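PDB 3F7X: putative polyketide cyclase from Pseudomonas putida KT2440, which is of unknown function but probably binds a small organic molecule in a SnoaL-like fold, perhaps as a polyketide cyclase. Local coordinates for residues 48-54 and 135-141. Residues are numbered along the deposited sequence; the frame is centred on the assembly and turned at random. Where two conformers were deposited one is given.
Sequences DVIHDIN and ARVTNYY. With EDO (1,2-ethanediol), chain D; EDO (1,2-ethanediol), chain F.
His51 turns its CG anti to the backbone N (chi1 -172°) and Asn139 sets its CG anti to the carbonyl carbon (chi1 -58°), which brings Asn139 ND2 to 2.7 Å from His51 NE2 in a bent hydrogen bond. Strand 49-52 and the 135-141 part of strand 133-141 form the parallel pair in the mixed sheet of the SnoaL-like alpha+beta fold, the axes of these short segments 9° apart. Four main-chain bonds join them, starting with Ile50 N to Ala135 O at 2.9 Å and ending with Asn139 N to Asp52 O. His51 shares its face with Val137, where Phe65 of helix 62-75 stacks on the His51 ring and touches Val137. On the other face Thr138 OG1 donates to Asp52 OD2 (2.9 Å), meeting it on the anti side, while Asp52 OD1 forms a salt bridge with Arg58. Thr138 OG1 in turn accepts from Arg136 NH1 at 2.9 Å, and NH1 also pairs with Glu97 of the second subunit. Cutting Arg136 back to an alanine would probably cost that glutamate this charged partner and Thr138 OG1 this donor. Past the end of strand 49-52, Asn54 ND2 donates to Tyr141 O at 2.9 Å and sits 3.2 Å above the Tyr141 ring plane, over its centre.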
ATOM      1  N   ASP A  48      -8.686 -13.629  15.225  1.00 11.64           N
ATOM      2  CA  ASP A  48      -9.624 -12.958  14.362  1.00 12.28           C
ATOM      3  C   ASP A  48      -8.988 -11.958  13.411  1.00 11.31           C
ATOM      4  O   ASP A  48      -9.627 -10.990  12.985  1.00 13.99           O
ATOM      5  CB  ASP A  48     -10.684 -12.335  15.238  1.00 14.60           C
ATOM      6  CG  ASP A  48     -11.569 -13.426  15.883  1.00 14.88           C
ATOM      7  OD1 ASP A  48     -11.951 -14.395  15.168  1.00 17.89           O
ATOM      8  OD2 ASP A  48     -11.963 -13.293  17.066  1.00 18.79           O
ATOM      9  N   VAL A  49      -7.741 -12.221  13.059  1.00 10.32           N
ATOM     10  CA  VAL A  49      -7.008 -11.347  12.149  1.00 10.09           C
ATOM     11  C   VAL A  49      -7.795 -11.078  10.862  1.00 10.89           C
ATOM     12  O   VAL A  49      -8.370 -11.978  10.252  1.00 11.95           O
ATOM     13  CB  VAL A  49      -5.638 -11.971  11.824  1.00 10.48           C
ATOM     14  CG1 VAL A  49      -5.756 -13.348  11.177  1.00 10.94           C
ATOM     15  CG2 VAL A  49      -4.769 -11.031  10.943  1.00 10.95           C
ATOM     16  N   ILE A  50      -7.770  -9.816  10.451  1.00 10.28           N
ATOM     17  CA  ILE A  50      -8.343  -9.371   9.203  1.00 10.99           C
ATOM     18  C   ILE A  50      -7.241  -9.351   8.175  1.00  9.99           C
ATOM     19  O   ILE A  50      -6.192  -8.721   8.394  1.00 11.47           O
ATOM     20  CB  ILE A  50      -8.969  -7.959   9.356  1.00 13.21           C
ATOM     21  CG1 ILE A  50     -10.130  -8.009  10.325  1.00 17.00           C
ATOM     22  CG2 ILE A  50      -9.326  -7.390   7.980  1.00 14.66           C
ATOM     23  CD1 ILE A  50     -10.617  -6.631  10.716  1.00 22.81           C
ATOM     24  N   HIS A  51      -7.479 -10.007   7.055  1.00 10.42           N
ATOM     25  CA  HIS A  51      -6.472 -10.075   5.984  1.00  9.72           C
ATOM     26  C   HIS A  51      -7.029  -9.512   4.696  1.00  9.99           C
ATOM     27  O   HIS A  51      -7.922 -10.121   4.073  1.00 10.81           O
ATOM     28  CB  HIS A  51      -6.050 -11.528   5.756  1.00  9.96           C
ATOM     29  CG  HIS A  51      -4.895 -11.697   4.830  1.00 10.19           C
ATOM     30  ND1 HIS A  51      -4.538 -12.916   4.322  1.00 11.24           N
ATOM     31  CD2 HIS A  51      -3.992 -10.808   4.353  1.00 11.40           C
ATOM     32  CE1 HIS A  51      -3.448 -12.782   3.590  1.00 13.13           C
ATOM     33  NE2 HIS A  51      -3.086 -11.511   3.614  1.00 12.26           N
ATOM     34  N   ASP A  52      -6.575  -8.315   4.336  1.00 10.16           N
ATOM     35  CA  ASP A  52      -6.998  -7.662   3.113  1.00 12.10           C
ATOM     36  C   ASP A  52      -6.038  -8.004   2.002  1.00 13.36           C
ATOM     37  O   ASP A  52      -4.968  -7.412   1.894  1.00 17.82           O
ATOM     38  CB  ASP A  52      -7.067  -6.184   3.297  1.00 13.47           C
ATOM     39  CG  ASP A  52      -8.152  -5.776   4.177  1.00 15.69           C
ATOM     40  OD1 ASP A  52      -9.219  -6.465   4.262  1.00 16.01           O
ATOM     41  OD2 ASP A  52      -7.920  -4.741   4.819  1.00 21.64           O
ATOM     42  N   ILE A  53      -6.462  -8.943   1.173  1.00 12.25           N
ATOM     43  CA  ILE A  53      -5.739  -9.494   0.021  0.50 13.01           C
ATOM     44  C   ILE A  53      -5.628  -8.417  -1.047  1.00 12.22           C
ATOM     45  O   ILE A  53      -6.635  -7.762  -1.314  1.00 13.50           O
ATOM     46  CB  ILE A  53      -6.572 -10.710  -0.614  0.50 13.29           C
ATOM     47  CG1 ILE A  53      -6.748 -11.867   0.382  0.50 16.67           C
ATOM     48  CG2 ILE A  53      -5.915 -11.193  -1.950  0.50 13.14           C
ATOM     49  CD1 ILE A  53      -5.683 -11.943   1.420  0.50 18.58           C
ATOM     50  N   ASN A  54      -4.460  -8.238  -1.637  1.00 11.25           N
ATOM     51  CA  ASN A  54      -4.293  -7.177  -2.630  1.00 11.25           C
ATOM     52  C   ASN A  54      -5.231  -7.368  -3.825  1.00 10.97           C
ATOM     53  O   ASN A  54      -5.224  -8.414  -4.465  1.00 12.94           O
ATOM     54  CB  ASN A  54      -2.856  -7.166  -3.118  1.00 10.90           C
ATOM     55  CG  ASN A  54      -2.573  -6.028  -4.065  1.00 10.02           C
ATOM     56  OD1 ASN A  54      -2.944  -4.885  -3.793  1.00 11.03           O
ATOM     57  ND2 ASN A  54      -1.934  -6.331  -5.193  1.00 10.56           N
ATOM     58  N   ALA A 135      -3.558  -7.815  14.252  1.00 10.95           N
ATOM     59  CA  ALA A 135      -5.005  -7.950  14.112  1.00 11.82           C
ATOM     60  C   ALA A 135      -5.513  -7.622  12.711  1.00 10.43           C
ATOM     61  O   ALA A 135      -6.653  -7.946  12.378  1.00 10.63           O
ATOM     62  CB  ALA A 135      -5.744  -7.095  15.160  1.00 15.02           C
ATOM     63  N   ARG A 136      -4.691  -6.953  11.898  1.00 10.56           N
ATOM     64  CA  ARG A 136      -4.993  -6.719  10.500  1.00 10.34           C
ATOM     65  C   ARG A 136      -3.690  -6.650   9.718  1.00  9.63           C
ATOM     66  O   ARG A 136      -2.734  -5.992  10.160  1.00 10.69           O
ATOM     67  CB  ARG A 136      -5.791  -5.434  10.275  1.00 11.58           C
ATOM     68  CG  ARG A 136      -5.992  -5.097   8.782  1.00 11.04           C
ATOM     69  CD  ARG A 136      -6.863  -3.902   8.586  1.00 11.29           C
ATOM     70  NE  ARG A 136      -6.427  -2.672   9.224  1.00 11.49           N
ATOM     71  CZ  ARG A 136      -5.577  -1.794   8.720  1.00 10.89           C
ATOM     72  NH1 ARG A 136      -4.921  -2.043   7.596  1.00 10.94           N
ATOM     73  NH2 ARG A 136      -5.349  -0.680   9.364  1.00 11.47           N
ATOM     74  N   VAL A 137      -3.700  -7.319   8.570  1.00  9.94           N
ATOM     75  CA  VAL A 137      -2.656  -7.203   7.555  1.00  9.58           C
ATOM     76  C   VAL A 137      -3.358  -6.787   6.253  1.00  9.38           C
ATOM     77  O   VAL A 137      -4.224  -7.514   5.745  1.00  9.93           O
ATOM     78  CB  VAL A 137      -1.921  -8.546   7.280  1.00 11.30           C
ATOM     79  CG1 VAL A 137      -0.875  -8.329   6.181  1.00 13.08           C
ATOM     80  CG2 VAL A 137      -1.238  -9.087   8.540  1.00 12.99           C
ATOM     81  N   THR A 138      -2.941  -5.649   5.692  1.00  8.71           N
ATOM     82  CA  THR A 138      -3.438  -5.180   4.404  1.00  9.39           C
ATOM     83  C   THR A 138      -2.255  -5.154   3.452  1.00  9.35           C
ATOM     84  O   THR A 138      -1.338  -4.384   3.641  1.00  9.99           O
ATOM     85  CB  THR A 138      -4.074  -3.786   4.579  1.00  9.78           C
ATOM     86  OG1 THR A 138      -5.201  -3.910   5.459  1.00 11.74           O
ATOM     87  CG2 THR A 138      -4.488  -3.185   3.224  1.00 13.06           C
ATOM     88  N   ASN A 139      -2.327  -5.994   2.438  1.00  9.75           N
ATOM     89  CA  ASN A 139      -1.253  -6.175   1.446  1.00 10.03           C
ATOM     90  C   ASN A 139      -1.455  -5.347   0.184  1.00  9.64           C
ATOM     91  O   ASN A 139      -2.579  -5.271  -0.323  1.00 11.56           O
ATOM     92  CB  ASN A 139      -1.226  -7.615   0.963  1.00 12.28           C
ATOM     93  CG  ASN A 139      -1.032  -8.589   2.033  1.00 13.91           C
ATOM     94  OD1 ASN A 139       0.087  -8.741   2.579  1.00 17.74           O
ATOM     95  ND2 ASN A 139      -2.096  -9.309   2.353  1.00 14.76           N
ATOM     96  N   TYR A 140      -0.385  -4.750  -0.306  1.00  8.48           N
ATOM     97  CA  TYR A 140      -0.432  -3.950  -1.503  1.00  9.22           C
ATOM     98  C   TYR A 140       0.757  -4.217  -2.407  1.00  9.25           C
ATOM     99  O   TYR A 140       1.896  -4.341  -1.938  1.00  9.88           O
ATOM    100  CB  TYR A 140      -0.432  -2.472  -1.165  1.00  9.40           C
ATOM    101  CG  TYR A 140      -1.698  -1.938  -0.516  1.00  9.04           C
ATOM    102  CD1 TYR A 140      -2.951  -2.123  -1.105  1.00  8.61           C
ATOM    103  CD2 TYR A 140      -1.646  -1.167   0.627  1.00  9.13           C
ATOM    104  CE1 TYR A 140      -4.085  -1.577  -0.568  1.00  9.89           C
ATOM    105  CE2 TYR A 140      -2.784  -0.592   1.154  1.00  8.87           C
ATOM    106  CZ  TYR A 140      -4.007  -0.793   0.561  1.00  9.52           C
ATOM    107  OH  TYR A 140      -5.162  -0.233   1.072  1.00  9.81           O
ATOM    108  N   TYR A 141       0.476  -4.241  -3.718  1.00  9.11           N
ATOM    109  CA  TYR A 141       1.480  -4.240  -4.761  1.00  9.29           C
ATOM    110  C   TYR A 141       0.778  -3.971  -6.079  1.00  9.16           C
ATOM    111  O   TYR A 141      -0.459  -4.013  -6.150  1.00  9.74           O
ATOM    112  CB  TYR A 141       2.304  -5.542  -4.820  1.00  9.59           C
ATOM    113  CG  TYR A 141       1.494  -6.800  -4.963  1.00  9.80           C
ATOM    114  CD1 TYR A 141       1.060  -7.482  -3.860  1.00 10.07           C
ATOM    115  CD2 TYR A 141       1.233  -7.338  -6.218  1.00 11.28           C
ATOM    116  CE1 TYR A 141       0.314  -8.635  -3.968  1.00 11.26           C
ATOM    117  CE2 TYR A 141       0.514  -8.501  -6.350  1.00 11.79           C
ATOM    118  CZ  TYR A 141       0.071  -9.162  -5.221  1.00 12.75           C
ATOM    119  OH  TYR A 141      -0.640 -10.339  -5.353  1.00 17.63           O
TER
HETATM  120  C1  EDO D 135       2.021 -11.612   3.559  1.00 17.46           C
HETATM  121  O1  EDO D 135       1.755 -10.475   4.334  1.00 15.99           O
HETATM  122  C2  EDO D 135       0.780 -12.530   3.439  1.00 16.63           C
HETATM  123  O2  EDO D 135      -0.357 -11.852   2.803  1.00 16.65           O
HETATM  124  C1  EDO F 137      -7.268  -0.061  12.324  1.00 27.04           C
HETATM  125  O1  EDO F 137      -7.368   0.424  11.018  1.00 23.41           O
HETATM  126  C2  EDO F 137      -8.317  -1.151  12.411  1.00 29.75           C
HETATM  127  O2  EDO F 137      -7.926  -2.313  11.657  1.00 24.05           O
HETATM  128  O   HOH W   1      -5.289  -4.701   0.270  0.50 13.01           O